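Local coordinates for 2-hydroxyisobutyryl-CoA synthetase (Aquincola tertiaricarbonis, PDB 6HDW), which belongs to the ANL superfamily of AMP-binding enzymes, pairing a large AMP-binding region with a smaller C-terminal domain, at residues 148-153 with 281-286; 215-220 with 246-251; 324-329 with 339-344. All coordinates share one frame; numbering follows the deposited sequence.

All three contacts border 8LE. Contact 2 comes from the middle of the parallel sheet, where strands 217-220 and 246-249 are neighbours; along the chain it is nested inside the loop closed by contact 1. Contact 1 sets helix 141-157 against the loop that follows strand 271-274, an outermost strand of that same sheet. Contact 3, the hairpin of strands 322-329 and 340-347, comes later and belongs to the antiparallel sheet. Contact 1 touches both, its centre about 15 Å from that of contact 2 and about 16 Å from that of contact 3. Contacts 2 and 3, centres about 24 Å apart, do not meet, so the ligand is walled by two different sheets and the loop between them.

Contact 1 of 3, residues 148-153 with 281-286; sequences ANAHAR and MSPFMN. With 8LE ([[(2~{R},3~{S},4~{R},5~{R})-5-(6-aminopurin-9-yl)-3,4-bis(oxidanyl)oxolan-2-yl]methoxy-oxidanyl-phosphoryl] 2-methyl-2-oxidanyl-propanoate), chain B.
In the wall of the 8LE pocket, H151 of helix 141-157 reaches over to the loop of residues 281-286 and backs the ring of F284. The two rings form an edge-to-face (T-shaped) pair, with centroids 4.8 Å apart and planes at 74°. The edge atom H151 CE1 approaches F284 CE2 to 3.7 Å on one face of the phenyl group, while methyl carbon CAA of 8LE lies over the opposite face, so that F284 is sandwiched between protein and ligand. F284 CG sits between its own backbone N and carbonyl carbon (chi1 57°), which turns the ring from the loop toward 8LE. M285 closes one face of the imidazole: CG and SD both lie over it, and SD is 3.8 Å from the ring centroid, a Met-aromatic contact. The bend of the M285 chain at chi3 (81°) belongs to this folding over the ring. Both ring nitrogens have partners, which should fix the rotation of the imidazole. M285 N donates a nearly straight but weak hydrogen bond to H151 NE2 (3.3 Å), and H151 ND1 is hydrogen-bonded to G180 O, consistent with a proton on ND1 that leaves NE2 as the acceptor. Beside the ring, P283 CB packs 3.4 Å from H151 NE2 and 3.7 Å from A150 CB; the peptide bond preceding P283 is cis. The same loop region supplies C275 O and A279 N, both hydrogen-bonded to 8LE. A helix thus buttresses, through one histidine, an aromatic wall of the ligand pocket in the AMP-binding region of an ANL enzyme.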
loop_
_atom_site.group_PDB
_atom_site.type_symbol
_atom_site.label_atom_id
_atom_site.label_comp_id
_atom_site.label_asym_id
_atom_site.label_seq_id
_atom_site.Cartn_x
_atom_site.Cartn_y
_atom_site.Cartn_z
ATOM N N ALA A 148 16.669 -1.954 -1.414
ATOM C CA ALA A 148 16.534 -0.511 -1.196
ATOM C C ALA A 148 17.774 0.254 -1.662
ATOM O O ALA A 148 17.642 1.286 -2.322
ATOM C CB ALA A 148 16.266 -0.229 0.278
ATOM N N ASN A 149 18.968 -0.273 -1.351
ATOM C CA ASN A 149 20.242 0.335 -1.725
ATOM C C ASN A 149 20.464 0.259 -3.224
ATOM O O ASN A 149 20.820 1.274 -3.832
ATOM C CB ASN A 149 21.394 -0.275 -0.936
ATOM C CG ASN A 149 21.570 0.345 0.424
ATOM O OD1 ASN A 149 22.238 1.365 0.566
ATOM N ND2 ASN A 149 21.026 -0.279 1.471
ATOM N N ALA A 150 20.176 -0.916 -3.835
ATOM C CA ALA A 150 20.282 -1.110 -5.284
ATOM C C ALA A 150 19.347 -0.158 -6.006
ATOM O O ALA A 150 19.760 0.469 -6.974
ATOM C CB ALA A 150 19.932 -2.542 -5.652
ATOM N N HIS A 151 18.102 -0.005 -5.502
ATOM C CA HIS A 151 17.099 0.854 -6.132
ATOM C C HIS A 151 17.406 2.338 -6.014
ATOM O O HIS A 151 17.190 3.050 -6.994
ATOM C CB HIS A 151 15.686 0.515 -5.632
ATOM C CG HIS A 151 15.131 -0.725 -6.259
ATOM N ND1 HIS A 151 13.822 -1.089 -6.079
ATOM C CD2 HIS A 151 15.719 -1.616 -7.090
ATOM C CE1 HIS A 151 13.653 -2.199 -6.775
ATOM N NE2 HIS A 151 14.761 -2.541 -7.416
ATOM N N ALA A 152 17.937 2.805 -4.859
ATOM C CA ALA A 152 18.340 4.207 -4.658
ATOM C C ALA A 152 19.458 4.577 -5.641
ATOM O O ALA A 152 19.449 5.677 -6.193
ATOM C CB ALA A 152 18.813 4.424 -3.229
ATOM N N ARG A 153 20.379 3.626 -5.896
ATOM C CA ARG A 153 21.507 3.739 -6.820
ATOM C C ARG A 153 21.034 3.931 -8.268
ATOM O O ARG A 153 21.521 4.827 -8.958
ATOM C CB ARG A 153 22.397 2.491 -6.683
ATOM C CG ARG A 153 23.401 2.271 -7.801
ATOM C CD ARG A 153 24.234 1.047 -7.526
ATOM N NE ARG A 153 25.117 0.739 -8.643
ATOM C CZ ARG A 153 25.760 -0.412 -8.790
ATOM N NH1 ARG A 153 25.628 -1.376 -7.888
ATOM N NH2 ARG A 153 26.537 -0.612 -9.845
ATOM N N MET A 281 12.802 -11.338 -9.124
ATOM C CA MET A 281 14.108 -10.723 -9.311
ATOM C C MET A 281 14.325 -9.404 -8.580
ATOM O O MET A 281 15.259 -8.693 -8.944
ATOM C CB MET A 281 14.425 -10.554 -10.807
ATOM C CG MET A 281 14.703 -11.846 -11.483
ATOM S SD MET A 281 15.739 -12.927 -10.470
ATOM C CE MET A 281 15.729 -14.241 -11.435
ATOM N N SER A 282 13.520 -9.082 -7.539
ATOM C CA SER A 282 13.735 -7.854 -6.764
ATOM C C SER A 282 15.155 -7.917 -6.180
ATOM O O SER A 282 15.512 -8.974 -5.667
ATOM C CB SER A 282 12.695 -7.705 -5.663
ATOM O OG SER A 282 11.388 -7.667 -6.211
ATOM N N PRO A 283 16.039 -6.905 -6.351
ATOM C CA PRO A 283 15.827 -5.581 -6.975
ATOM C C PRO A 283 15.557 -5.673 -8.482
ATOM O O PRO A 283 16.456 -5.950 -9.269
ATOM C CB PRO A 283 17.103 -4.811 -6.584
ATOM C CG PRO A 283 18.149 -5.863 -6.427
ATOM C CD PRO A 283 17.423 -7.053 -5.857
ATOM N N PHE A 284 14.282 -5.524 -8.867
ATOM C CA PHE A 284 13.790 -5.673 -10.246
ATOM C C PHE A 284 14.246 -4.553 -11.182
ATOM O O PHE A 284 14.202 -4.720 -12.404
ATOM C CB PHE A 284 12.254 -5.840 -10.275
ATOM C CG PHE A 284 11.513 -4.709 -9.609
ATOM C CD1 PHE A 284 11.248 -3.528 -10.295
ATOM C CD2 PHE A 284 11.104 -4.811 -8.285
ATOM C CE1 PHE A 284 10.608 -2.468 -9.665
ATOM C CE2 PHE A 284 10.449 -3.751 -7.660
ATOM C CZ PHE A 284 10.213 -2.586 -8.352
ATOM N N MET A 285 14.717 -3.427 -10.608
ATOM C CA MET A 285 15.258 -2.308 -11.379
ATOM C C MET A 285 16.658 -2.644 -11.943
ATOM O O MET A 285 17.297 -1.764 -12.525
ATOM C CB MET A 285 15.281 -1.012 -10.544
ATOM C CG MET A 285 13.913 -0.465 -10.245
ATOM S SD MET A 285 13.990 1.072 -9.309
ATOM C CE MET A 285 14.296 2.226 -10.607
ATOM N N ASN A 286 17.116 -3.932 -11.817
ATOM C CA ASN A 286 18.411 -4.420 -12.352
ATOM C C ASN A 286 18.542 -4.176 -13.879
ATOM O O ASN A 286 19.651 -4.177 -14.419
ATOM C CB ASN A 286 18.647 -5.895 -11.987
ATOM C CG ASN A 286 17.734 -6.848 -12.719
ATOM O OD1 ASN A 286 16.550 -6.937 -12.427
ATOM N ND2 ASN A 286 18.252 -7.553 -13.713
HETATM C C2 8LE B . 8.475 -5.079 -20.618
HETATM C CAA 8LE B . 7.970 -5.835 -10.277
HETATM C CAZ 8LE B . 7.759 -5.622 -11.787
HETATM C CAB 8LE B . 9.111 -5.677 -12.524
HETATM O OAF 8LE B . 7.210 -4.329 -12.001
HETATM C CAS 8LE B . 6.772 -6.685 -12.337
HETATM O OAD 8LE B . 5.749 -6.347 -12.928
HETATM O OAQ 8LE B . 7.108 -7.986 -12.092
HETATM P PBC 8LE B . 6.125 -9.296 -12.251
HETATM O OAI 8LE B . 4.721 -8.975 -11.571
HETATM O OAE 8LE B . 6.798 -10.496 -11.702
HETATM O "O5'" 8LE B . 5.893 -9.471 -13.801
HETATM C "C5'" 8LE B . 7.069 -9.560 -14.594
HETATM C "C4'" 8LE B . 6.679 -9.574 -16.047
HETATM O "O4'" 8LE B . 6.123 -8.278 -16.382
HETATM C "C3'" 8LE B . 7.938 -9.686 -16.812
HETATM O "O3'" 8LE B . 8.248 -11.070 -17.004
HETATM C "C2'" 8LE B . 7.563 -8.983 -18.117
HETATM O "O2'" 8LE B . 6.743 -9.813 -18.994
HETATM C "C1'" 8LE B . 6.730 -7.827 -17.613
HETATM N N9 8LE B . 7.553 -6.592 -17.408
HETATM C C8 8LE B . 7.961 -6.043 -16.258
HETATM N N7 8LE B . 8.669 -4.957 -16.548
HETATM C C5 8LE B . 8.721 -4.833 -17.879
HETATM C C4 8LE B . 8.027 -5.856 -18.410
HETATM N N3 8LE B . 7.877 -5.990 -19.749
HETATM N N1 8LE B . 9.190 -4.026 -20.039
HETATM C C6 8LE B . 9.276 -3.920 -18.700
HETATM N N6 8LE B . 9.941 -2.909 -18.154
#

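Contact 2 of 3, residues 215-220 with 246-251; sequences PAAFYG and CLFFSG. With 8LE ([[(2~{R},3~{S},4~{R},5~{R})-5-(6-aminopurin-9-yl)-3,4-bis(oxidanyl)oxolan-2-yl]methoxy-oxidanyl-phosphoryl] 2-methyl-2-oxidanyl-propanoate), chain B.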
loop_
_atom_site.group_PDB
_atom_site.type_symbol
_atom_site.label_atom_id
_atom_site.label_comp_id
_atom_site.label_asym_id
_atom_site.label_seq_id
_atom_site.Cartn_x
_atom_site.Cartn_y
_atom_site.Cartn_z
ATOM N N PRO A 215 5.334 16.799 -7.775
ATOM C CA PRO A 215 6.482 15.887 -7.604
ATOM C C PRO A 215 7.527 15.969 -8.703
ATOM O O PRO A 215 7.198 16.304 -9.839
ATOM C CB PRO A 215 5.823 14.506 -7.576
ATOM C CG PRO A 215 4.625 14.667 -8.434
ATOM C CD PRO A 215 4.105 16.042 -8.105
ATOM N N ALA A 216 8.779 15.632 -8.368
ATOM C CA ALA A 216 9.878 15.615 -9.337
ATOM C C ALA A 216 9.906 14.289 -10.110
ATOM O O ALA A 216 10.385 14.260 -11.244
ATOM C CB ALA A 216 11.209 15.835 -8.631
ATOM N N ALA A 217 9.416 13.189 -9.482
ATOM C CA ALA A 217 9.395 11.845 -10.073
ATOM C C ALA A 217 8.087 11.108 -9.801
ATOM O O ALA A 217 7.453 11.329 -8.767
ATOM C CB ALA A 217 10.577 11.031 -9.563
ATOM N N PHE A 218 7.675 10.246 -10.747
ATOM C CA PHE A 218 6.454 9.431 -10.668
ATOM C C PHE A 218 6.772 7.987 -11.018
ATOM O O PHE A 218 7.430 7.739 -12.027
ATOM C CB PHE A 218 5.373 9.961 -11.632
ATOM C CG PHE A 218 4.114 9.123 -11.736
ATOM C CD1 PHE A 218 4.051 8.036 -12.605
ATOM C CD2 PHE A 218 2.979 9.450 -11.006
ATOM C CE1 PHE A 218 2.889 7.271 -12.709
ATOM C CE2 PHE A 218 1.817 8.691 -11.115
ATOM C CZ PHE A 218 1.778 7.605 -11.964
ATOM N N TYR A 219 6.265 7.033 -10.216
ATOM C CA TYR A 219 6.424 5.609 -10.491
ATOM C C TYR A 219 5.063 4.936 -10.619
ATOM O O TYR A 219 4.177 5.171 -9.796
ATOM C CB TYR A 219 7.269 4.884 -9.408
ATOM C CG TYR A 219 7.266 3.374 -9.585
ATOM C CD1 TYR A 219 8.143 2.755 -10.474
ATOM C CD2 TYR A 219 6.321 2.579 -8.939
ATOM C CE1 TYR A 219 8.103 1.379 -10.687
ATOM C CE2 TYR A 219 6.260 1.203 -9.159
ATOM C CZ TYR A 219 7.156 0.608 -10.032
ATOM O OH TYR A 219 7.087 -0.742 -10.266
ATOM N N GLY A 220 4.954 4.045 -11.605
ATOM C CA GLY A 220 3.783 3.212 -11.843
ATOM C C GLY A 220 3.944 2.426 -13.123
ATOM O O GLY A 220 5.075 2.215 -13.571
ATOM N N CYS A 246 10.539 13.631 -14.302
ATOM C CA CYS A 246 10.510 12.304 -14.891
ATOM C C CYS A 246 9.411 11.414 -14.338
ATOM O O CYS A 246 8.811 11.686 -13.298
ATOM C CB CYS A 246 11.874 11.622 -14.807
ATOM S SG CYS A 246 12.175 10.736 -13.260
ATOM N N LEU A 247 9.151 10.345 -15.088
ATOM C CA LEU A 247 8.236 9.260 -14.776
ATOM C C LEU A 247 9.056 8.017 -15.083
ATOM O O LEU A 247 9.710 7.961 -16.128
ATOM C CB LEU A 247 6.972 9.299 -15.659
ATOM C CG LEU A 247 6.061 10.518 -15.530
ATOM C CD1 LEU A 247 6.371 11.535 -16.624
ATOM C CD2 LEU A 247 4.589 10.112 -15.599
ATOM N N PHE A 248 9.095 7.070 -14.150
ATOM C CA PHE A 248 9.833 5.827 -14.330
ATOM C C PHE A 248 8.887 4.660 -14.142
ATOM O O PHE A 248 8.089 4.654 -13.213
ATOM C CB PHE A 248 11.117 5.775 -13.480
ATOM C CG PHE A 248 10.995 5.612 -11.985
ATOM C CD1 PHE A 248 10.614 6.681 -11.179
ATOM C CD2 PHE A 248 11.393 4.430 -11.365
ATOM C CE1 PHE A 248 10.553 6.545 -9.789
ATOM C CE2 PHE A 248 11.344 4.300 -9.973
ATOM C CZ PHE A 248 10.911 5.354 -9.197
ATOM N N PHE A 249 8.879 3.739 -15.093
ATOM C CA PHE A 249 7.892 2.670 -15.085
ATOM C C PHE A 249 8.461 1.288 -15.195
ATOM O O PHE A 249 9.535 1.094 -15.773
ATOM C CB PHE A 249 6.903 2.848 -16.271
ATOM C CG PHE A 249 6.313 4.217 -16.522
ATOM C CD1 PHE A 249 5.423 4.786 -15.617
ATOM C CD2 PHE A 249 6.580 4.899 -17.704
ATOM C CE1 PHE A 249 4.868 6.043 -15.856
ATOM C CE2 PHE A 249 6.009 6.152 -17.952
ATOM C CZ PHE A 249 5.147 6.706 -17.034
ATOM N N SER A 250 7.660 0.314 -14.718
ATOM C CA SER A 250 7.868 -1.128 -14.826
ATOM C C SER A 250 6.502 -1.840 -14.822
ATOM O O SER A 250 5.487 -1.235 -14.463
ATOM C CB SER A 250 8.769 -1.645 -13.705
ATOM O OG SER A 250 8.083 -1.790 -12.473
ATOM N N GLY A 251 6.487 -3.105 -15.222
ATOM C CA GLY A 251 5.285 -3.920 -15.154
ATOM C C GLY A 251 4.840 -4.505 -16.464
ATOM O O GLY A 251 4.179 -5.542 -16.483
HETATM C C2 8LE B . 8.475 -5.079 -20.618
HETATM C CAA 8LE B . 7.970 -5.835 -10.277
HETATM C CAZ 8LE B . 7.759 -5.622 -11.787
HETATM C CAB 8LE B . 9.111 -5.677 -12.524
HETATM O OAF 8LE B . 7.210 -4.329 -12.001
HETATM C CAS 8LE B . 6.772 -6.685 -12.337
HETATM O OAD 8LE B . 5.749 -6.347 -12.928
HETATM O OAQ 8LE B . 7.108 -7.986 -12.092
HETATM P PBC 8LE B . 6.125 -9.296 -12.251
HETATM O OAI 8LE B . 4.721 -8.975 -11.571
HETATM O OAE 8LE B . 6.798 -10.496 -11.702
HETATM O "O5'" 8LE B . 5.893 -9.471 -13.801
HETATM C "C5'" 8LE B . 7.069 -9.560 -14.594
HETATM C "C4'" 8LE B . 6.679 -9.574 -16.047
HETATM O "O4'" 8LE B . 6.123 -8.278 -16.382
HETATM C "C3'" 8LE B . 7.938 -9.686 -16.812
HETATM O "O3'" 8LE B . 8.248 -11.070 -17.004
HETATM C "C2'" 8LE B . 7.563 -8.983 -18.117
HETATM O "O2'" 8LE B . 6.743 -9.813 -18.994
HETATM C "C1'" 8LE B . 6.730 -7.827 -17.613
HETATM N N9 8LE B . 7.553 -6.592 -17.408
HETATM C C8 8LE B . 7.961 -6.043 -16.258
HETATM N N7 8LE B . 8.669 -4.957 -16.548
HETATM C C5 8LE B . 8.721 -4.833 -17.879
HETATM C C4 8LE B . 8.027 -5.856 -18.410
HETATM N N3 8LE B . 7.877 -5.990 -19.749
HETATM N N1 8LE B . 9.190 -4.026 -20.039
HETATM C C6 8LE B . 9.276 -3.920 -18.700
HETATM N N6 8LE B . 9.941 -2.909 -18.154
HETATM O O HOH W 1 4.618 -0.959 -11.691
#
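Y219 OH and S250 OG share a short hydrogen bond of 2.6 Å, and S250 OG is also hydrogen-bonded to OAF of 8LE at 2.7 Å. The serine hydroxyl is therefore held between tyrosine and ligand, while Y219 OH stays 4.0 Å from OAF itself. Water 1 adds a second link by bonding to Y219 OH and donating to S250 O. Rotation of Y219 brings its phenol forward: CG is anti to the backbone N (chi1 172°), and the ring runs along the strand to S250. F248 packs against the base of the Y219 side chain, with Y219 CB over the F248 ring face, 3.9 Å from the ring centroid; the two rings themselves meet obliquely, their planes 53° apart. Beyond these side chains stands the parallel pairing of strands 217-220 and 246-249. F248 N donates to F218 O at 2.8 Å, nearly straight, whereas S250 N reaches G220 O only weakly. On the other face of the sheet from Y219 and F248, F218 CD1 touches L247 CD2 at 3.7 Å and also meets F249 CE1; Y224 and L228 of the crossover helix 222-234 cover F218 there. This beta-alpha-beta unit places Y219, near the end of its strand, beside S250, just past the end of the next. The direction of neither hydroxyl bond is settled, but S250 OG has a single proton and can donate in only one of them, so in the other it must accept.

Contact 3 of 3, residues 324-329 with 339-344; sequences TPVYTH and RLLSGD. With 8LE ([[(2~{R},3~{S},4~{R},5~{R})-5-(6-aminopurin-9-yl)-3,4-bis(oxidanyl)oxolan-2-yl]methoxy-oxidanyl-phosphoryl] 2-methyl-2-oxidanyl-propanoate), chain B.
S342 OG lies between its own backbone N and carbonyl carbon (chi1 67°), which swings it back across the hairpin of strands 322-329 and 340-347 to P325 O. T324 OG1, trans to its backbone N (chi1 -170°), points to the D344 carbonyl. P325 O is gripped twice by S342: the hydroxyl donates on a lone pair at 2.7 Å, the amide N at 3.1 Å. S342 OG also accepts from D344 N, an ST turn that shapes the chain just before the aspartate, and T324 OG1 donates to D344 O at 2.7 Å. Farther along, Y327 and L340 exchange two backbone bonds, and R339 joins L340 opposite Y327 in a G1 beta bulge. At that bulge R339 N donates to T328 OG1 (2.9 Å). V326 CG1 lies over one face of the R339 guanidinium; R339 NE is hydrogen-bonded to V92 O, and NH1 makes a salt bridge with E307. Turn and strand together fix D344, which in ANL enzymes is the ribose-binding aspartate: its carboxylate accepts hydrogen bonds from O2' of 8LE at OD1 (2.6 Å) and from O3' at OD2 (2.6 Å). Water 2 bonds to Y327 OH and donates to the same D344 OD2 at 2.7 Å.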
loop_
_atom_site.group_PDB
_atom_site.type_symbol
_atom_site.label_atom_id
_atom_site.label_comp_id
_atom_site.label_asym_id
_atom_site.label_seq_id
_atom_site.Cartn_x
_atom_site.Cartn_y
_atom_site.Cartn_z
ATOM N N THR A 324 15.850 -14.522 -24.760
ATOM C CA THR A 324 15.100 -14.469 -23.518
ATOM C C THR A 324 15.983 -14.169 -22.295
ATOM O O THR A 324 16.957 -14.875 -22.045
ATOM C CB THR A 324 14.222 -15.728 -23.327
ATOM O OG1 THR A 324 13.351 -15.510 -22.225
ATOM C CG2 THR A 324 15.018 -17.011 -23.115
ATOM N N PRO A 325 15.630 -13.139 -21.501
ATOM C CA PRO A 325 16.410 -12.845 -20.288
ATOM C C PRO A 325 16.370 -13.960 -19.231
ATOM O O PRO A 325 15.306 -14.476 -18.865
ATOM C CB PRO A 325 15.774 -11.556 -19.761
ATOM C CG PRO A 325 15.033 -10.977 -20.917
ATOM C CD PRO A 325 14.538 -12.162 -21.682
ATOM N N VAL A 326 17.558 -14.361 -18.787
ATOM C CA VAL A 326 17.786 -15.358 -17.744
ATOM C C VAL A 326 18.550 -14.571 -16.661
ATOM O O VAL A 326 19.539 -13.899 -16.981
ATOM C CB VAL A 326 18.528 -16.614 -18.289
ATOM C CG1 VAL A 326 19.032 -17.516 -17.165
ATOM C CG2 VAL A 326 17.632 -17.407 -19.241
ATOM N N TYR A 327 18.018 -14.557 -15.413
ATOM C CA TYR A 327 18.585 -13.744 -14.334
ATOM C C TYR A 327 19.103 -14.506 -13.125
ATOM O O TYR A 327 18.498 -15.495 -12.700
ATOM C CB TYR A 327 17.576 -12.697 -13.840
ATOM C CG TYR A 327 16.888 -11.841 -14.881
ATOM C CD1 TYR A 327 17.497 -10.696 -15.386
ATOM C CD2 TYR A 327 15.563 -12.081 -15.237
ATOM C CE1 TYR A 327 16.827 -9.841 -16.262
ATOM C CE2 TYR A 327 14.885 -11.238 -16.113
ATOM C CZ TYR A 327 15.522 -10.119 -16.627
ATOM O OH TYR A 327 14.862 -9.290 -17.501
ATOM N N THR A 328 20.202 -13.978 -12.528
ATOM C CA THR A 328 20.837 -14.509 -11.323
ATOM C C THR A 328 21.108 -13.382 -10.325
ATOM O O THR A 328 21.763 -12.397 -10.677
ATOM C CB THR A 328 22.105 -15.335 -11.650
ATOM O OG1 THR A 328 21.771 -16.396 -12.550
ATOM C CG2 THR A 328 22.764 -15.931 -10.397
ATOM N N HIS A 329 20.602 -13.540 -9.077
ATOM C CA HIS A 329 20.825 -12.602 -7.973
ATOM C C HIS A 329 22.294 -12.719 -7.540
ATOM O O HIS A 329 22.811 -13.836 -7.412
ATOM C CB HIS A 329 19.937 -12.955 -6.756
ATOM C CG HIS A 329 18.515 -12.481 -6.835
ATOM N ND1 HIS A 329 17.455 -13.361 -6.697
ATOM C CD2 HIS A 329 18.027 -11.226 -6.952
ATOM C CE1 HIS A 329 16.362 -12.622 -6.781
ATOM N NE2 HIS A 329 16.656 -11.331 -6.948
ATOM N N ARG A 339 19.670 -18.317 -12.379
ATOM C CA ARG A 339 19.295 -18.604 -13.749
ATOM C C ARG A 339 17.781 -18.820 -13.898
ATOM O O ARG A 339 17.350 -19.802 -14.497
ATOM C CB ARG A 339 20.141 -19.750 -14.349
ATOM C CG ARG A 339 21.491 -19.238 -14.808
ATOM C CD ARG A 339 22.444 -20.296 -15.318
ATOM N NE ARG A 339 21.916 -21.089 -16.429
ATOM C CZ ARG A 339 21.897 -20.701 -17.700
ATOM N NH1 ARG A 339 22.336 -19.497 -18.040
ATOM N NH2 ARG A 339 21.415 -21.504 -18.637
ATOM N N LEU A 340 16.971 -17.875 -13.372
ATOM C CA LEU A 340 15.518 -17.949 -13.553
ATOM C C LEU A 340 15.164 -17.492 -14.964
ATOM O O LEU A 340 15.613 -16.431 -15.414
ATOM C CB LEU A 340 14.737 -17.133 -12.501
ATOM C CG LEU A 340 13.202 -16.960 -12.690
ATOM C CD1 LEU A 340 12.452 -18.237 -12.365
ATOM C CD2 LEU A 340 12.661 -15.854 -11.805
ATOM N N LEU A 341 14.382 -18.327 -15.665
ATOM C CA LEU A 341 13.907 -18.054 -17.015
ATOM C C LEU A 341 12.751 -17.048 -16.928
ATOM O O LEU A 341 11.774 -17.301 -16.227
ATOM C CB LEU A 341 13.463 -19.378 -17.672
ATOM C CG LEU A 341 12.755 -19.327 -19.031
ATOM C CD1 LEU A 341 13.652 -18.730 -20.119
ATOM C CD2 LEU A 341 12.306 -20.711 -19.441
ATOM N N SER A 342 12.884 -15.892 -17.604
ATOM C CA SER A 342 11.835 -14.871 -17.598
ATOM C C SER A 342 10.649 -15.235 -18.478
ATOM O O SER A 342 9.502 -14.958 -18.112
ATOM C CB SER A 342 12.393 -13.508 -17.987
ATOM O OG SER A 342 12.815 -13.511 -19.338
ATOM N N GLY A 343 10.940 -15.854 -19.621
ATOM C CA GLY A 343 9.946 -16.222 -20.622
ATOM C C GLY A 343 9.572 -15.031 -21.489
ATOM O O GLY A 343 8.584 -15.074 -22.224
ATOM N N ASP A 344 10.376 -13.960 -21.410
ATOM C CA ASP A 344 10.176 -12.717 -22.146
ATOM C C ASP A 344 11.080 -12.673 -23.350
ATOM O O ASP A 344 11.997 -13.482 -23.438
ATOM C CB ASP A 344 10.461 -11.515 -21.235
ATOM C CG ASP A 344 9.537 -11.427 -20.044
ATOM O OD1 ASP A 344 8.305 -11.490 -20.245
ATOM O OD2 ASP A 344 10.042 -11.269 -18.919
HETATM C C2 8LE B . 8.475 -5.079 -20.618
HETATM C CAA 8LE B . 7.970 -5.835 -10.277
HETATM C CAZ 8LE B . 7.759 -5.622 -11.787
HETATM C CAB 8LE B . 9.111 -5.677 -12.524
HETATM O OAF 8LE B . 7.210 -4.329 -12.001
HETATM C CAS 8LE B . 6.772 -6.685 -12.337
HETATM O OAD 8LE B . 5.749 -6.347 -12.928
HETATM O OAQ 8LE B . 7.108 -7.986 -12.092
HETATM P PBC 8LE B . 6.125 -9.296 -12.251
HETATM O OAI 8LE B . 4.721 -8.975 -11.571
HETATM O OAE 8LE B . 6.798 -10.496 -11.702
HETATM O "O5'" 8LE B . 5.893 -9.471 -13.801
HETATM C "C5'" 8LE B . 7.069 -9.560 -14.594
HETATM C "C4'" 8LE B . 6.679 -9.574 -16.047
HETATM O "O4'" 8LE B . 6.123 -8.278 -16.382
HETATM C "C3'" 8LE B . 7.938 -9.686 -16.812
HETATM O "O3'" 8LE B . 8.248 -11.070 -17.004
HETATM C "C2'" 8LE B . 7.563 -8.983 -18.117
HETATM O "O2'" 8LE B . 6.743 -9.813 -18.994
HETATM C "C1'" 8LE B . 6.730 -7.827 -17.613
HETATM N N9 8LE B . 7.553 -6.592 -17.408
HETATM C C8 8LE B . 7.961 -6.043 -16.258
HETATM N N7 8LE B . 8.669 -4.957 -16.548
HETATM C C5 8LE B . 8.721 -4.833 -17.879
HETATM C C4 8LE B . 8.027 -5.856 -18.410
HETATM N N3 8LE B . 7.877 -5.990 -19.749
HETATM N N1 8LE B . 9.190 -4.026 -20.039
HETATM C C6 8LE B . 9.276 -3.920 -18.700
HETATM N N6 8LE B . 9.941 -2.909 -18.154
HETATM O O HOH W 2 12.158 -9.860 -17.926
#